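Local coordinates for protein glutamyl-tRNA synthetase (Methanothermobacter thermautotrophicus, PDB 3AII) that probably attaches glutamate to its tRNA in two steps, first activating the amino acid with ATP and then transferring it to the acceptor end, at residues Q168-T179 against V270-D281. Sequence-based numbering, arbitrary orientation.
Sequences QSDRMETYYEYT and VYPMMNFSVAVD
With CG of Tyr-175 (chi1 -52°) and CG of Asp-281 (chi1 -73°) each anti to its own carbonyl carbon, the phenol of one helix reaches the carboxylate of the other. Tyr-175 OH donates to Asp-281 OD2 on its syn side at 2.6 Å, while Gln-168 NE2 reaches the same oxygen on the anti side, 2.8 Å away. Arg-171, bent at chi3, grips Asp-281 OD1 side-on in a salt bridge, NE and NH2 both coming from the same face, well above the carboxylate plane. A carboxylate suits this buried place because four N-H and O-H groups converge on it; an asparagine here would probably leave Arg-171 without its counter-charge and one donor without an acceptor. The Tyr-175 ring is a knob among Phe-276, Ser-277, Val-280 and Asp-281: Ser-277, small enough for close approach, lays CB over one face, 4.1 Å from the centroid, and Pro-272 CG packs 3.7 Å from Tyr-175 CD2. On strand 270-272, Val-270 O offers a lone pair in the carbonyl plane to Tyr-176 OH at 2.6 Å, and a water links the hydroxyl to Val-270 N. Unbranched Met-172 bends at chi2 and chi3, bringing methyl CE to Tyr-271 CD2 and Pro-272 CD, its sulfur oblique to the Tyr-271 ring in a Met-aromatic contact. In the catalytic domain, helix segments 172-179 and 274-281 cross nearly perpendicularly (94°), the former also packing against edge strand 270-272, while strand 252-256 touches Tyr-175 through Met-254 and helix 299-310 packs on Val-278 and Ala-279.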
loop_
_atom_site.group_PDB
_atom_site.type_symbol
_atom_site.label_atom_id
_atom_site.label_comp_id
_atom_site.label_asym_id
_atom_site.label_seq_id
_atom_site.Cartn_x
_atom_site.Cartn_y
_atom_site.Cartn_z
ATOM N N GLN A 168 21.358 0.255 0.549
ATOM C CA GLN A 168 22.279 -0.549 1.344
ATOM C C GLN A 168 23.287 -1.348 0.524
ATOM O O GLN A 168 24.406 -1.571 0.985
ATOM C CB GLN A 168 21.527 -1.452 2.330
ATOM C CG GLN A 168 20.867 -0.667 3.455
ATOM C CD GLN A 168 20.381 -1.558 4.584
ATOM O OE1 GLN A 168 19.798 -2.608 4.343
ATOM N NE2 GLN A 168 20.631 -1.141 5.824
ATOM N N SER A 169 22.912 -1.754 -0.686
ATOM C CA SER A 169 23.851 -2.536 -1.483
ATOM C C SER A 169 25.018 -1.687 -1.985
ATOM O O SER A 169 26.011 -2.223 -2.467
ATOM C CB SER A 169 23.148 -3.250 -2.646
ATOM O OG SER A 169 22.530 -2.322 -3.508
ATOM N N ASP A 170 24.920 -0.365 -1.837
ATOM C CA ASP A 170 26.048 0.514 -2.144
ATOM C C ASP A 170 27.013 0.602 -0.970
ATOM O O ASP A 170 28.079 1.224 -1.075
ATOM C CB ASP A 170 25.562 1.941 -2.417
ATOM C CG ASP A 170 24.992 2.120 -3.808
ATOM O OD1 ASP A 170 24.134 3.015 -3.964
ATOM O OD2 ASP A 170 25.404 1.395 -4.736
ATOM N N ARG A 171 26.629 0.008 0.157
ATOM C CA ARG A 171 27.354 0.187 1.410
ATOM C C ARG A 171 28.084 -1.057 1.902
ATOM O O ARG A 171 28.489 -1.120 3.062
ATOM C CB ARG A 171 26.383 0.694 2.503
ATOM C CG ARG A 171 25.794 2.077 2.168
ATOM C CD ARG A 171 24.708 2.537 3.150
ATOM N NE ARG A 171 25.173 2.658 4.536
ATOM C CZ ARG A 171 25.819 3.722 5.019
ATOM N NH1 ARG A 171 26.116 4.751 4.228
ATOM N NH2 ARG A 171 26.196 3.746 6.292
ATOM N N MET A 172 28.277 -2.047 1.030
ATOM C CA MET A 172 28.887 -3.300 1.500
ATOM C C MET A 172 30.223 -3.101 2.228
ATOM O O MET A 172 30.453 -3.703 3.279
ATOM C CB MET A 172 29.021 -4.313 0.354
ATOM C CG MET A 172 27.723 -4.575 -0.386
ATOM S SD MET A 172 26.516 -5.391 0.677
ATOM C CE MET A 172 27.418 -6.897 0.998
ATOM N N GLU A 173 31.115 -2.263 1.690
ATOM C CA GLU A 173 32.416 -2.068 2.319
ATOM C C GLU A 173 32.289 -1.412 3.685
ATOM O O GLU A 173 33.141 -1.587 4.554
ATOM C CB GLU A 173 33.363 -1.276 1.409
ATOM C CG GLU A 173 33.627 -1.985 0.094
ATOM C CD GLU A 173 34.455 -3.250 0.277
ATOM O OE1 GLU A 173 35.145 -3.372 1.319
ATOM O OE2 GLU A 173 34.418 -4.114 -0.629
ATOM N N THR A 174 31.206 -0.660 3.867
ATOM C CA THR A 174 30.944 -0.055 5.162
ATOM C C THR A 174 30.600 -1.149 6.175
ATOM O O THR A 174 31.117 -1.164 7.302
ATOM C CB THR A 174 29.800 0.971 5.061
ATOM O OG1 THR A 174 30.220 2.060 4.219
ATOM C CG2 THR A 174 29.419 1.505 6.429
ATOM N N TYR A 175 29.726 -2.074 5.777
ATOM C CA TYR A 175 29.390 -3.171 6.684
ATOM C C TYR A 175 30.615 -4.025 6.983
ATOM O O TYR A 175 30.748 -4.539 8.084
ATOM C CB TYR A 175 28.247 -4.030 6.130
ATOM C CG TYR A 175 27.051 -3.210 5.727
ATOM C CD1 TYR A 175 26.463 -2.318 6.627
ATOM C CD2 TYR A 175 26.490 -3.344 4.472
ATOM C CE1 TYR A 175 25.371 -1.562 6.258
ATOM C CE2 TYR A 175 25.401 -2.596 4.094
ATOM C CZ TYR A 175 24.852 -1.706 4.990
ATOM O OH TYR A 175 23.773 -0.954 4.605
ATOM N N TYR A 176 31.488 -4.204 5.995
ATOM C CA TYR A 176 32.711 -4.989 6.220
ATOM C C TYR A 176 33.653 -4.260 7.175
ATOM O O TYR A 176 34.228 -4.867 8.075
ATOM C CB TYR A 176 33.419 -5.267 4.888
ATOM C CG TYR A 176 32.617 -6.074 3.883
ATOM C CD1 TYR A 176 31.549 -6.881 4.275
ATOM C CD2 TYR A 176 32.944 -6.037 2.534
ATOM C CE1 TYR A 176 30.822 -7.600 3.344
ATOM C CE2 TYR A 176 32.225 -6.747 1.593
ATOM C CZ TYR A 176 31.171 -7.540 2.001
ATOM O OH TYR A 176 30.486 -8.259 1.047
ATOM N N GLU A 177 33.799 -2.953 6.972
ATOM C CA GLU A 177 34.621 -2.105 7.838
ATOM C C GLU A 177 34.166 -2.219 9.286
ATOM O O GLU A 177 34.985 -2.408 10.213
ATOM C CB GLU A 177 34.521 -0.641 7.388
ATOM C CG GLU A 177 35.334 0.328 8.240
ATOM C CD GLU A 177 35.010 1.784 7.930
ATOM O OE1 GLU A 177 34.437 2.050 6.850
ATOM O OE2 GLU A 177 35.322 2.661 8.767
ATOM N N TYR A 178 32.860 -2.110 9.495
ATOM C CA TYR A 178 32.346 -2.160 10.856
ATOM C C TYR A 178 32.288 -3.567 11.430
ATOM O O TYR A 178 32.273 -3.724 12.633
ATOM C CB TYR A 178 31.037 -1.363 11.011
ATOM C CG TYR A 178 31.375 0.103 11.031
ATOM C CD1 TYR A 178 31.776 0.716 12.207
ATOM C CD2 TYR A 178 31.402 0.845 9.859
ATOM C CE1 TYR A 178 32.149 2.046 12.228
ATOM C CE2 TYR A 178 31.790 2.186 9.872
ATOM C CZ TYR A 178 32.156 2.768 11.070
ATOM O OH TYR A 178 32.533 4.092 11.105
ATOM N N THR A 179 32.271 -4.583 10.568
ATOM C CA THR A 179 32.465 -5.956 11.049
ATOM C C THR A 179 33.872 -6.119 11.632
ATOM O O THR A 179 34.039 -6.699 12.709
ATOM C CB THR A 179 32.245 -6.982 9.927
ATOM O OG1 THR A 179 30.864 -6.950 9.546
ATOM C CG2 THR A 179 32.593 -8.392 10.403
ATOM N N VAL A 270 29.346 -11.994 0.705
ATOM C CA VAL A 270 29.182 -11.896 2.153
ATOM C C VAL A 270 28.211 -10.753 2.432
ATOM O O VAL A 270 28.484 -9.605 2.059
ATOM C CB VAL A 270 30.522 -11.652 2.879
ATOM C CG1 VAL A 270 30.289 -11.599 4.383
ATOM C CG2 VAL A 270 31.538 -12.758 2.551
ATOM N N TYR A 271 27.079 -11.074 3.065
ATOM C CA TYR A 271 25.978 -10.114 3.227
ATOM C C TYR A 271 25.606 -9.910 4.690
ATOM O O TYR A 271 25.618 -10.861 5.478
ATOM C CB TYR A 271 24.734 -10.618 2.490
ATOM C CG TYR A 271 24.810 -10.409 1.002
ATOM C CD1 TYR A 271 25.401 -11.355 0.172
ATOM C CD2 TYR A 271 24.314 -9.246 0.435
ATOM C CE1 TYR A 271 25.461 -11.146 -1.201
ATOM C CE2 TYR A 271 24.375 -9.035 -0.914
ATOM C CZ TYR A 271 24.954 -9.981 -1.724
ATOM O OH TYR A 271 24.989 -9.736 -3.075
ATOM N N PRO A 272 25.248 -8.672 5.060
ATOM C CA PRO A 272 24.821 -8.415 6.435
ATOM C C PRO A 272 23.392 -8.876 6.662
ATOM O O PRO A 272 22.545 -8.861 5.746
ATOM C CB PRO A 272 24.895 -6.885 6.541
ATOM C CG PRO A 272 24.570 -6.428 5.157
ATOM C CD PRO A 272 25.293 -7.437 4.261
ATOM N N MET A 273 23.132 -9.300 7.892
ATOM C CA MET A 273 21.772 -9.521 8.350
ATOM C C MET A 273 21.181 -8.200 8.799
ATOM O O MET A 273 21.916 -7.267 9.182
ATOM C CB MET A 273 21.741 -10.529 9.498
ATOM C CG MET A 273 22.263 -11.894 9.114
ATOM S SD MET A 273 21.265 -12.618 7.807
ATOM C CE MET A 273 19.793 -13.095 8.707
ATOM N N MET A 274 19.853 -8.128 8.723
ATOM C CA MET A 274 19.122 -6.890 8.954
ATOM C C MET A 274 19.520 -6.160 10.248
ATOM O O MET A 274 19.758 -4.947 10.239
ATOM C CB MET A 274 17.612 -7.163 8.909
ATOM C CG MET A 274 16.795 -5.985 8.419
ATOM S SD MET A 274 15.534 -5.548 9.614
ATOM C CE MET A 274 16.531 -5.648 11.086
ATOM N N ASN A 275 19.590 -6.876 11.363
ATOM C CA ASN A 275 19.875 -6.194 12.618
ATOM C C ASN A 275 21.250 -5.534 12.680
ATOM O O ASN A 275 21.430 -4.553 13.395
ATOM C CB ASN A 275 19.637 -7.120 13.814
ATOM C CG ASN A 275 18.161 -7.299 14.098
ATOM O OD1 ASN A 275 17.633 -8.416 14.106
ATOM N ND2 ASN A 275 17.477 -6.189 14.301
ATOM N N PHE A 276 22.213 -6.071 11.932
ATOM C CA PHE A 276 23.530 -5.465 11.851
ATOM C C PHE A 276 23.510 -4.235 10.943
ATOM O O PHE A 276 23.966 -3.155 11.333
ATOM C CB PHE A 276 24.592 -6.466 11.349
ATOM C CG PHE A 276 25.998 -5.872 11.277
ATOM C CD1 PHE A 276 26.727 -5.616 12.428
ATOM C CD2 PHE A 276 26.560 -5.548 10.047
ATOM C CE1 PHE A 276 28.008 -5.054 12.349
ATOM C CE2 PHE A 276 27.811 -4.972 9.951
ATOM C CZ PHE A 276 28.563 -4.749 11.111
ATOM N N SER A 277 23.031 -4.397 9.715
ATOM C CA SER A 277 23.056 -3.277 8.778
ATOM C C SER A 277 22.179 -2.121 9.251
ATOM O O SER A 277 22.548 -0.965 9.069
ATOM C CB SER A 277 22.645 -3.715 7.374
ATOM O OG SER A 277 21.314 -4.226 7.386
ATOM N N VAL A 278 21.056 -2.436 9.896
ATOM C CA VAL A 278 20.154 -1.388 10.399
ATOM C C VAL A 278 20.856 -0.561 11.490
ATOM O O VAL A 278 20.848 0.676 11.464
ATOM C CB VAL A 278 18.819 -1.980 10.912
ATOM C CG1 VAL A 278 18.047 -0.965 11.749
ATOM C CG2 VAL A 278 17.976 -2.454 9.748
ATOM N N ALA A 279 21.470 -1.241 12.450
ATOM C CA ALA A 279 22.167 -0.547 13.532
ATOM C C ALA A 279 23.313 0.298 13.009
ATOM O O ALA A 279 23.470 1.454 13.396
ATOM C CB ALA A 279 22.688 -1.549 14.563
ATOM N N VAL A 280 24.137 -0.277 12.136
ATOM C CA VAL A 280 25.255 0.467 11.575
ATOM C C VAL A 280 24.762 1.716 10.816
ATOM O O VAL A 280 25.311 2.824 10.973
ATOM C CB VAL A 280 26.130 -0.433 10.656
ATOM C CG1 VAL A 280 27.140 0.415 9.878
ATOM C CG2 VAL A 280 26.879 -1.487 11.491
ATOM N N ASP A 281 23.728 1.542 10.003
ATOM C CA ASP A 281 23.228 2.650 9.191
ATOM C C ASP A 281 22.484 3.684 10.023
ATOM O O ASP A 281 22.640 4.883 9.792
ATOM C CB ASP A 281 22.366 2.136 8.052
ATOM C CG ASP A 281 23.199 1.471 6.971
ATOM O OD1 ASP A 281 24.447 1.595 7.016
ATOM O OD2 ASP A 281 22.597 0.821 6.097
HETATM O O HOH W 1 31.574 -10.321 -0.601
#